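Side-chain contacts in acylneuraminate lyase (Mycoplasma synoviae, PDB 4N4P), which belongs to the dihydrodipicolinate synthetase family and folds as a TIM barrel, four chains of which make up the assembly: residues F35-Q40 with G75-I80; L57-K62 with K92-L97. All coordinates share one frame; numbering follows the deposited sequence.

Contact 1 (F35-Q40 with G75-I80); sequences FLVEKQ and GRVTLI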
loop_
_atom_site.group_PDB
_atom_site.type_symbol
_atom_site.label_atom_id
_atom_site.label_comp_id
_atom_site.label_asym_id
_atom_site.label_seq_id
_atom_site.Cartn_x
_atom_site.Cartn_y
_atom_site.Cartn_z
ATOM N N PHE A 35 8.878 16.012 -36.611
ATOM C CA PHE A 35 8.062 16.895 -35.786
ATOM C C PHE A 35 8.796 17.196 -34.463
ATOM O O PHE A 35 8.909 18.360 -34.041
ATOM C CB PHE A 35 6.694 16.231 -35.529
ATOM C CG PHE A 35 5.795 17.004 -34.604
ATOM C CD1 PHE A 35 5.185 18.179 -35.021
ATOM C CD2 PHE A 35 5.534 16.517 -33.310
ATOM C CE1 PHE A 35 4.321 18.879 -34.161
ATOM C CE2 PHE A 35 4.689 17.196 -32.460
ATOM C CZ PHE A 35 4.074 18.377 -32.884
ATOM N N LEU A 36 9.349 16.157 -33.853
ATOM C CA LEU A 36 10.047 16.315 -32.567
ATOM C C LEU A 36 11.300 17.180 -32.714
ATOM O O LEU A 36 11.551 18.096 -31.919
ATOM C CB LEU A 36 10.404 14.948 -31.977
ATOM C CG LEU A 36 9.178 14.083 -31.634
ATOM C CD1 LEU A 36 9.594 12.728 -31.052
ATOM C CD2 LEU A 36 8.291 14.870 -30.649
ATOM N N VAL A 37 12.087 16.893 -33.745
ATOM C CA VAL A 37 13.315 17.645 -33.987
ATOM C C VAL A 37 13.007 19.074 -34.425
ATOM O O VAL A 37 13.584 20.015 -33.900
ATOM C CB VAL A 37 14.192 16.946 -35.059
ATOM C CG1 VAL A 37 15.444 17.807 -35.429
ATOM C CG2 VAL A 37 14.612 15.524 -34.574
ATOM N N GLU A 38 12.103 19.234 -35.391
ATOM C CA GLU A 38 11.976 20.529 -36.083
ATOM C C GLU A 38 10.957 21.463 -35.477
ATOM O O GLU A 38 11.132 22.683 -35.525
ATOM C CB GLU A 38 11.658 20.302 -37.572
ATOM C CG GLU A 38 12.706 19.465 -38.281
ATOM C CD GLU A 38 12.204 18.830 -39.585
ATOM O OE1 GLU A 38 11.181 19.282 -40.142
ATOM O OE2 GLU A 38 12.829 17.853 -40.041
ATOM N N LYS A 39 9.877 20.903 -34.917
ATOM C CA LYS A 39 8.794 21.711 -34.375
ATOM C C LYS A 39 8.830 21.753 -32.860
ATOM O O LYS A 39 8.664 22.821 -32.269
ATOM C CB LYS A 39 7.411 21.195 -34.820
ATOM C CG LYS A 39 7.157 21.328 -36.333
ATOM C CD LYS A 39 7.158 22.801 -36.756
ATOM C CE LYS A 39 6.766 22.924 -38.225
ATOM N NZ LYS A 39 7.913 22.542 -39.073
ATOM N N GLN A 40 9.005 20.604 -32.226
ATOM C CA GLN A 40 9.187 20.627 -30.768
ATOM C C GLN A 40 10.582 21.106 -30.365
ATOM O O GLN A 40 10.791 21.548 -29.224
ATOM C CB GLN A 40 8.862 19.268 -30.157
ATOM C CG GLN A 40 7.421 18.836 -30.445
ATOM C CD GLN A 40 6.432 19.745 -29.778
ATOM O OE1 GLN A 40 6.535 20.013 -28.570
ATOM N NE2 GLN A 40 5.471 20.251 -30.551
ATOM N N GLY A 75 21.384 11.996 -37.187
ATOM C CA GLY A 75 22.306 12.551 -36.198
ATOM C C GLY A 75 22.008 13.944 -35.651
ATOM O O GLY A 75 22.857 14.521 -34.968
ATOM N N ARG A 76 20.817 14.487 -35.922
ATOM C CA ARG A 76 20.492 15.858 -35.489
ATOM C C ARG A 76 20.387 15.994 -33.968
ATOM O O ARG A 76 20.952 16.916 -33.379
ATOM C CB ARG A 76 19.212 16.369 -36.136
ATOM C CG ARG A 76 19.394 16.714 -37.614
ATOM C CD ARG A 76 18.082 17.096 -38.239
ATOM N NE ARG A 76 17.151 15.971 -38.375
ATOM C CZ ARG A 76 15.872 16.105 -38.698
ATOM N NH1 ARG A 76 15.341 17.324 -38.866
ATOM N NH2 ARG A 76 15.109 15.030 -38.829
ATOM N N VAL A 77 19.660 15.072 -33.344
ATOM C CA VAL A 77 19.517 15.102 -31.887
ATOM C C VAL A 77 20.000 13.799 -31.265
ATOM O O VAL A 77 20.277 12.837 -31.964
ATOM C CB VAL A 77 18.057 15.445 -31.458
ATOM C CG1 VAL A 77 17.602 16.779 -32.070
ATOM C CG2 VAL A 77 17.080 14.279 -31.773
ATOM N N THR A 78 20.110 13.774 -29.941
ATOM C CA THR A 78 20.599 12.589 -29.206
ATOM C C THR A 78 19.528 11.511 -29.270
ATOM O O THR A 78 18.348 11.845 -29.212
ATOM C CB THR A 78 20.892 12.991 -27.750
ATOM O OG1 THR A 78 21.851 14.074 -27.770
ATOM C CG2 THR A 78 21.458 11.810 -26.896
ATOM N N LEU A 79 19.937 10.252 -29.403
ATOM C CA LEU A 79 18.964 9.148 -29.443
ATOM C C LEU A 79 19.217 8.141 -28.358
ATOM O O LEU A 79 20.339 7.723 -28.148
ATOM C CB LEU A 79 18.999 8.436 -30.801
ATOM C CG LEU A 79 18.595 9.236 -32.053
ATOM C CD1 LEU A 79 18.725 8.385 -33.303
ATOM C CD2 LEU A 79 17.174 9.811 -31.939
ATOM N N ILE A 80 18.152 7.736 -27.676
ATOM C CA ILE A 80 18.205 6.673 -26.692
ATOM C C ILE A 80 17.131 5.668 -27.045
ATOM O O ILE A 80 16.008 6.050 -27.326
ATOM C CB ILE A 80 17.962 7.193 -25.253
ATOM C CG1 ILE A 80 18.925 8.350 -24.918
ATOM C CG2 ILE A 80 18.125 6.064 -24.251
ATOM C CD1 ILE A 80 18.669 8.980 -23.559
#
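Arg76 meets Glu38 in a salt bridge that illustrates how a single arginine can tie a turn to two helices. NH1 of Arg76 donates to OE2 of Glu38 over 2.8 Å with an N-H...O angle of 161°. The acceptor lies close to the guanidinium plane and is approached on its anti lone pair, the one turned away from the other oxygen, while the carboxylate itself is rotated by 51° against the guanidinium. NE and NH2 have partners too: NE bonds to the carbonyl of Asn73, NH2 to the carbonyl of Ala72 and to OD1 of Asn34. Four hydrogen bonds, spread over NE, NH1 and NH2, should limit rotation of the group, and one of its faces then serves as a surface for packing. Val37 uses it, setting CG1 over that face, off-centre toward the rim, 3.5 Å from NH1 of Arg76. With chi1 at 175°, CG1 of Val37 stands anti to the backbone N, and CG2 of Val37 makes the closest approach to Val77, 3.9 Å from its CG2. On the helix side, the carbonyl O of Phe35 accepts twice, from N of Lys39 at 2.9 Å and from N of Gln40 at 2.9 Å, which makes the turn at 35-39 a wider, pi-type one. The contact thus joins the C-terminal part of helix 26-39 to the turn between helix 59-73 and strand 78-82, at the barrel surface; Asn73 of helix 59-73 touches Val37 and accepts from N of Val77 through OD1, and Val77 leans on Ile45 of neighbouring strand 44-47.

Contact 2 (L57-K62 with K92-L97); sequences LSFEDK and KELAKL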
loop_
_atom_site.group_PDB
_atom_site.type_symbol
_atom_site.label_atom_id
_atom_site.label_comp_id
_atom_site.label_asym_id
_atom_site.label_seq_id
_atom_site.Cartn_x
_atom_site.Cartn_y
_atom_site.Cartn_z
ATOM N N LEU A 57 4.922 -4.225 -29.751
ATOM C CA LEU A 57 5.752 -4.375 -30.946
ATOM C C LEU A 57 6.329 -5.771 -31.083
ATOM O O LEU A 57 6.829 -6.321 -30.105
ATOM C CB LEU A 57 6.964 -3.416 -30.871
ATOM C CG LEU A 57 6.639 -1.925 -30.932
ATOM C CD1 LEU A 57 7.900 -1.090 -30.715
ATOM C CD2 LEU A 57 6.021 -1.669 -32.304
ATOM N N SER A 58 6.334 -6.320 -32.304
ATOM C CA SER A 58 7.107 -7.541 -32.558
ATOM C C SER A 58 8.591 -7.194 -32.531
ATOM O O SER A 58 8.973 -6.006 -32.636
ATOM C CB SER A 58 6.738 -8.161 -33.908
ATOM O OG SER A 58 7.206 -7.359 -34.977
ATOM N N PHE A 59 9.422 -8.220 -32.397
ATOM C CA PHE A 59 10.866 -8.061 -32.467
ATOM C C PHE A 59 11.275 -7.362 -33.756
ATOM O O PHE A 59 12.078 -6.427 -33.736
ATOM C CB PHE A 59 11.521 -9.430 -32.351
ATOM C CG PHE A 59 13.027 -9.405 -32.434
ATOM C CD1 PHE A 59 13.777 -8.538 -31.648
ATOM C CD2 PHE A 59 13.684 -10.276 -33.287
ATOM C CE1 PHE A 59 15.167 -8.547 -31.728
ATOM C CE2 PHE A 59 15.069 -10.289 -33.373
ATOM C CZ PHE A 59 15.808 -9.421 -32.590
ATOM N N GLU A 60 10.697 -7.797 -34.872
ATOM C CA GLU A 60 10.949 -7.174 -36.165
ATOM C C GLU A 60 10.487 -5.709 -36.238
ATOM O O GLU A 60 11.169 -4.872 -36.855
ATOM C CB GLU A 60 10.330 -8.018 -37.291
ATOM C CG GLU A 60 11.067 -9.351 -37.508
ATOM C CD GLU A 60 12.493 -9.177 -38.041
ATOM O OE1 GLU A 60 12.706 -8.294 -38.913
ATOM O OE2 GLU A 60 13.402 -9.914 -37.588
ATOM N N ASP A 61 9.356 -5.399 -35.602
ATOM C CA ASP A 61 8.864 -4.011 -35.520
ATOM C C ASP A 61 9.906 -3.135 -34.776
ATOM O O ASP A 61 10.170 -1.988 -35.182
ATOM C CB ASP A 61 7.543 -3.897 -34.736
ATOM C CG ASP A 61 6.297 -4.425 -35.473
ATOM O OD1 ASP A 61 6.231 -4.481 -36.733
ATOM O OD2 ASP A 61 5.324 -4.729 -34.727
ATOM N N LYS A 62 10.448 -3.661 -33.671
ATOM C CA LYS A 62 11.417 -2.925 -32.834
ATOM C C LYS A 62 12.661 -2.555 -33.637
ATOM O O LYS A 62 13.109 -1.404 -33.635
ATOM C CB LYS A 62 11.800 -3.720 -31.591
ATOM C CG LYS A 62 10.639 -3.891 -30.601
ATOM C CD LYS A 62 11.003 -4.860 -29.504
ATOM C CE LYS A 62 9.779 -5.310 -28.722
ATOM N NZ LYS A 62 10.163 -6.131 -27.527
ATOM N N LYS A 92 19.632 -8.479 -26.379
ATOM C CA LYS A 92 21.037 -8.423 -26.801
ATOM C C LYS A 92 21.210 -8.052 -28.282
ATOM O O LYS A 92 22.073 -7.241 -28.624
ATOM C CB LYS A 92 21.737 -9.750 -26.495
ATOM C CG LYS A 92 21.795 -10.101 -25.018
ATOM C CD LYS A 92 22.124 -11.579 -24.826
ATOM C CE LYS A 92 23.536 -11.903 -25.295
ATOM N NZ LYS A 92 23.684 -13.370 -25.561
ATOM N N GLU A 93 20.377 -8.613 -29.158
ATOM C CA GLU A 93 20.386 -8.240 -30.576
ATOM C C GLU A 93 20.006 -6.770 -30.772
ATOM O O GLU A 93 20.592 -6.065 -31.624
ATOM C CB GLU A 93 19.446 -9.136 -31.396
ATOM C CG GLU A 93 19.909 -10.587 -31.507
ATOM C CD GLU A 93 21.267 -10.712 -32.206
ATOM O OE1 GLU A 93 21.414 -10.140 -33.307
ATOM O OE2 GLU A 93 22.186 -11.364 -31.651
ATOM N N LEU A 94 19.016 -6.304 -30.000
ATOM C CA LEU A 94 18.639 -4.896 -30.062
ATOM C C LEU A 94 19.773 -3.975 -29.572
ATOM O O LEU A 94 20.000 -2.929 -30.156
ATOM C CB LEU A 94 17.349 -4.649 -29.261
ATOM C CG LEU A 94 16.094 -5.318 -29.812
ATOM C CD1 LEU A 94 14.867 -4.876 -28.980
ATOM C CD2 LEU A 94 15.858 -4.971 -31.279
ATOM N N ALA A 95 20.480 -4.367 -28.512
ATOM C CA ALA A 95 21.660 -3.601 -28.037
ATOM C C ALA A 95 22.714 -3.507 -29.129
ATOM O O ALA A 95 23.288 -2.439 -29.364
ATOM C CB ALA A 95 22.255 -4.217 -26.757
ATOM N N LYS A 96 22.956 -4.620 -29.821
ATOM C CA LYS A 96 23.908 -4.618 -30.948
ATOM C C LYS A 96 23.446 -3.749 -32.090
ATOM O O LYS A 96 24.251 -3.025 -32.695
ATOM C CB LYS A 96 24.152 -6.053 -31.465
ATOM C CG LYS A 96 24.875 -6.926 -30.489
ATOM C CD LYS A 96 25.030 -8.358 -31.038
ATOM C CE LYS A 96 25.331 -9.386 -29.943
ATOM N NZ LYS A 96 26.706 -9.294 -29.352
ATOM N N LEU A 97 22.146 -3.801 -32.401
ATOM C CA LEU A 97 21.590 -2.944 -33.443
ATOM C C LEU A 97 21.690 -1.459 -33.079
ATOM O O LEU A 97 22.034 -0.648 -33.935
ATOM C CB LEU A 97 20.123 -3.305 -33.759
ATOM C CG LEU A 97 19.456 -2.530 -34.900
ATOM C CD1 LEU A 97 20.193 -2.691 -36.236
ATOM C CD2 LEU A 97 17.968 -2.911 -35.057
#
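Two successive outer helices of the TIM barrel, 59-73 and 88-100, pack side by side here, and the first of them opens with a capping box. At the N-cap, OG of Ser58 accepts from N of Asp61 at 3.0 Å, and N of Ser58 donates in return to OD2 of Asp61 at 3.1 Å, meeting it from above the carboxylate plane; the same OD2 also forms a salt bridge with Arg272. Phe59, the first residue after the cap, carries much of the contact. Its ring CG lies anti to the backbone N (chi1 179°), which brings a ring that starts beside the interface across to the second helix. There CE1 of Phe59 touches CD2 of Leu94 at 3.7 Å as the side chains run antiparallel past one another. The ring's edge meets Glu93, with CZ of Phe59 3.8 Å from CB of Glu93; the bent Glu93 chain then carries its carboxylate away. Leu94 divides its methyls between two partners, since CD1 rests against CD of Lys62 at 3.9 Å, with the two chains roughly perpendicular. The ammonium end of the extended Lys62 chain points elsewhere. Charged residues therefore enter this interface through their aliphatic carbons: the helices are joined by van der Waals contact, whereas the hydrogen bonds of the capping box stay within 57-62 and probably help to fix the helix start from which Phe59 projects.

Contact 1 joins helix 26-39 to the turn leading into strand 78-82, whereas contact 2 joins helices 59-73 and 88-100, which precede and follow that strand; their segments alternate along the chain. The centres of contact 1 and contact 2 are about 21 Å apart. The nearest atoms of contact 1 and contact 2 are about 10 Å apart, so the two do not touch. Contact 1 lies at the surface, just after the C-terminal end of helix 59-73, and combines a charged pair with a small valine contact. Contact 2 lies at the N-terminal start of that helix and relies on apolar packing. Here the contact whose centre is farther from the chain centre, contact 2 (about 17 Å against 13 Å), is the more buried and the more apolar.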